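Side-chain contact in Tol-Pal system protein TolB (Acinetobacter baumannii, PDB 7MX5), which probably acts as the periplasmic component of the Tol-Pal system, which supports outer membrane invagination during cell division and outer membrane integrity: residues I196-L201 with T205-T210. Numbering follows the deposited sequence.
Sequences IYLQDL and TREVIT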
loop_
_atom_site.group_PDB
_atom_site.type_symbol
_atom_site.label_atom_id
_atom_site.label_comp_id
_atom_site.label_asym_id
_atom_site.label_seq_id
_atom_site.Cartn_x
_atom_site.Cartn_y
_atom_site.Cartn_z
ATOM N N ILE A 196 -1.665 18.413 12.988
ATOM C CA ILE A 196 -2.167 17.132 12.506
ATOM C C ILE A 196 -3.665 17.271 12.268
ATOM O O ILE A 196 -4.434 17.503 13.207
ATOM C CB ILE A 196 -1.866 16.001 13.500
ATOM C CG1 ILE A 196 -0.373 15.663 13.488
ATOM C CG2 ILE A 196 -2.691 14.767 13.167
ATOM C CD1 ILE A 196 0.024 14.615 14.505
ATOM N N TYR A 197 -4.076 17.142 11.013
ATOM C CA TYR A 197 -5.476 17.235 10.634
ATOM C C TYR A 197 -6.060 15.839 10.451
ATOM O O TYR A 197 -5.340 14.880 10.166
ATOM C CB TYR A 197 -5.640 18.038 9.343
ATOM C CG TYR A 197 -5.294 19.505 9.474
ATOM C CD1 TYR A 197 -3.987 19.948 9.318
ATOM C CD2 TYR A 197 -6.276 20.448 9.743
ATOM C CE1 TYR A 197 -3.667 21.289 9.432
ATOM C CE2 TYR A 197 -5.967 21.792 9.853
ATOM C CZ TYR A 197 -4.661 22.206 9.701
ATOM O OH TYR A 197 -4.348 23.541 9.815
ATOM N N LEU A 198 -7.375 15.733 10.628
ATOM C CA LEU A 198 -8.110 14.494 10.391
ATOM C C LEU A 198 -9.227 14.800 9.401
ATOM O O LEU A 198 -10.164 15.535 9.727
ATOM C CB LEU A 198 -8.667 13.918 11.691
ATOM C CG LEU A 198 -9.179 12.479 11.595
ATOM C CD1 LEU A 198 -8.145 11.583 10.925
ATOM C CD2 LEU A 198 -9.549 11.943 12.968
ATOM N N GLN A 199 -9.130 14.232 8.202
ATOM C CA GLN A 199 -9.994 14.594 7.085
ATOM C C GLN A 199 -10.972 13.463 6.795
ATOM O O GLN A 199 -10.559 12.344 6.472
ATOM C CB GLN A 199 -9.160 14.913 5.845
ATOM C CG GLN A 199 -9.963 15.476 4.687
ATOM C CD GLN A 199 -9.213 16.558 3.938
ATOM O OE1 GLN A 199 -8.294 17.177 4.474
ATOM N NE2 GLN A 199 -9.605 16.797 2.692
ATOM N N ASP A 200 -12.265 13.761 6.902
ATOM C CA ASP A 200 -13.303 12.817 6.510
ATOM C C ASP A 200 -13.356 12.733 4.989
ATOM O O ASP A 200 -13.656 13.724 4.319
ATOM C CB ASP A 200 -14.651 13.258 7.080
ATOM C CG ASP A 200 -15.745 12.218 6.895
ATOM O OD1 ASP A 200 -15.944 11.736 5.762
ATOM O OD2 ASP A 200 -16.415 11.885 7.895
ATOM N N LEU A 201 -13.068 11.553 4.442
ATOM C CA LEU A 201 -13.034 11.390 2.994
ATOM C C LEU A 201 -14.419 11.320 2.362
ATOM O O LEU A 201 -14.524 11.427 1.135
ATOM C CB LEU A 201 -12.239 10.137 2.623
ATOM C CG LEU A 201 -10.773 10.140 3.054
ATOM C CD1 LEU A 201 -10.175 8.753 2.915
ATOM C CD2 LEU A 201 -9.982 11.156 2.242
ATOM N N THR A 205 -14.964 17.176 5.149
ATOM C CA THR A 205 -14.610 17.977 6.316
ATOM C C THR A 205 -13.363 17.458 7.027
ATOM O O THR A 205 -13.081 16.255 7.040
ATOM C CB THR A 205 -15.783 18.000 7.296
ATOM O OG1 THR A 205 -16.036 16.667 7.760
ATOM C CG2 THR A 205 -17.032 18.542 6.619
ATOM N N ARG A 206 -12.623 18.383 7.636
ATOM C CA ARG A 206 -11.425 18.089 8.415
ATOM C C ARG A 206 -11.581 18.648 9.827
ATOM O O ARG A 206 -12.571 19.308 10.155
ATOM C CB ARG A 206 -10.172 18.675 7.754
ATOM C CG ARG A 206 -9.982 20.160 8.026
ATOM C CD ARG A 206 -9.173 20.852 6.946
ATOM N NE ARG A 206 -7.751 20.544 6.962
ATOM C CZ ARG A 206 -6.808 21.395 6.580
ATOM N NH1 ARG A 206 -7.107 22.613 6.156
ATOM N NH2 ARG A 206 -5.535 21.015 6.623
ATOM N N GLU A 207 -10.579 18.382 10.663
ATOM C CA GLU A 207 -10.530 18.917 12.017
ATOM C C GLU A 207 -9.099 18.819 12.526
ATOM O O GLU A 207 -8.366 17.889 12.178
ATOM C CB GLU A 207 -11.485 18.173 12.956
ATOM C CG GLU A 207 -11.185 16.691 13.103
ATOM C CD GLU A 207 -11.817 16.089 14.341
ATOM O OE1 GLU A 207 -11.849 16.772 15.387
ATOM O OE2 GLU A 207 -12.279 14.931 14.270
ATOM N N VAL A 208 -8.710 19.789 13.347
ATOM C CA VAL A 208 -7.363 19.814 13.907
ATOM C C VAL A 208 -7.296 18.834 15.070
ATOM O O VAL A 208 -8.010 18.982 16.067
ATOM C CB VAL A 208 -6.970 21.226 14.359
ATOM C CG1 VAL A 208 -5.728 21.171 15.235
ATOM C CG2 VAL A 208 -6.718 22.100 13.156
ATOM N N ILE A 209 -6.435 17.827 14.941
ATOM C CA ILE A 209 -6.229 16.886 16.033
ATOM C C ILE A 209 -5.313 17.489 17.090
ATOM O O ILE A 209 -5.657 17.538 18.277
ATOM C CB ILE A 209 -5.679 15.555 15.487
ATOM C CG1 ILE A 209 -6.785 14.772 14.776
ATOM C CG2 ILE A 209 -5.105 14.734 16.605
ATOM C CD1 ILE A 209 -7.971 14.452 15.658
ATOM N N THR A 210 -4.142 17.969 16.677
ATOM C CA THR A 210 -3.224 18.647 17.582
ATOM C C THR A 210 -2.379 19.632 16.788
ATOM O O THR A 210 -2.224 19.505 15.569
ATOM C CB THR A 210 -2.326 17.656 18.336
ATOM O OG1 THR A 210 -1.661 18.335 19.409
ATOM C CG2 THR A 210 -1.290 17.050 17.402
HETATM O O HOH W 1 -13.290 15.375 10.315
#
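Tyr197 and Arg206 make the aromatic part of this hairpin contact: the guanidinium lies flat on one face of the phenol ring, its CZ 3.6 Å from the ring centroid. The line between them runs 22° off the ring normal and the planes are 27° apart, which fits a cation-pi stack, slightly splayed, with NH2 over the ring centre. Bent at chi3, the arginine chain sets its head over the ring, and a salt bridge from NH2 to Glu190 gives it a second hold. Val208 touches the same ring, CG2 lying 3.4 Å from Tyr197 CE2.

On the other side of the sheet the contacts are aliphatic. Ile209 CG1 packs 3.7 Å from Leu198 CB, and Ile209 CB meets Ile196 CG2 at 3.9 Å.

Backbone bonding fixes the register. Ile196 N donates to Thr210 O (2.9 Å) while Ile196 O accepts from Ile209 N (2.7 Å); two consecutive residues thus oppose one, a classic beta bulge. Beyond it, Leu198 N reaches Glu207 O at 2.8 Å, whereas the return bond from Glu207 N to Leu198 O is weak, bent to 122°. Near the turn, Asp200 N binds Thr205 O at 2.6 Å, and Asp200 OD1 accepts from Ser202 N and Thr203 N within the loop.

The pair forms the last two strands of a four-stranded antiparallel propeller blade: strand 195-200 also pairs with strand 183-188, and strand 206-211 forms one edge of the sheet. Ile196 and Ile209 pack against Met228 of strand 227-232, joining this blade to the next.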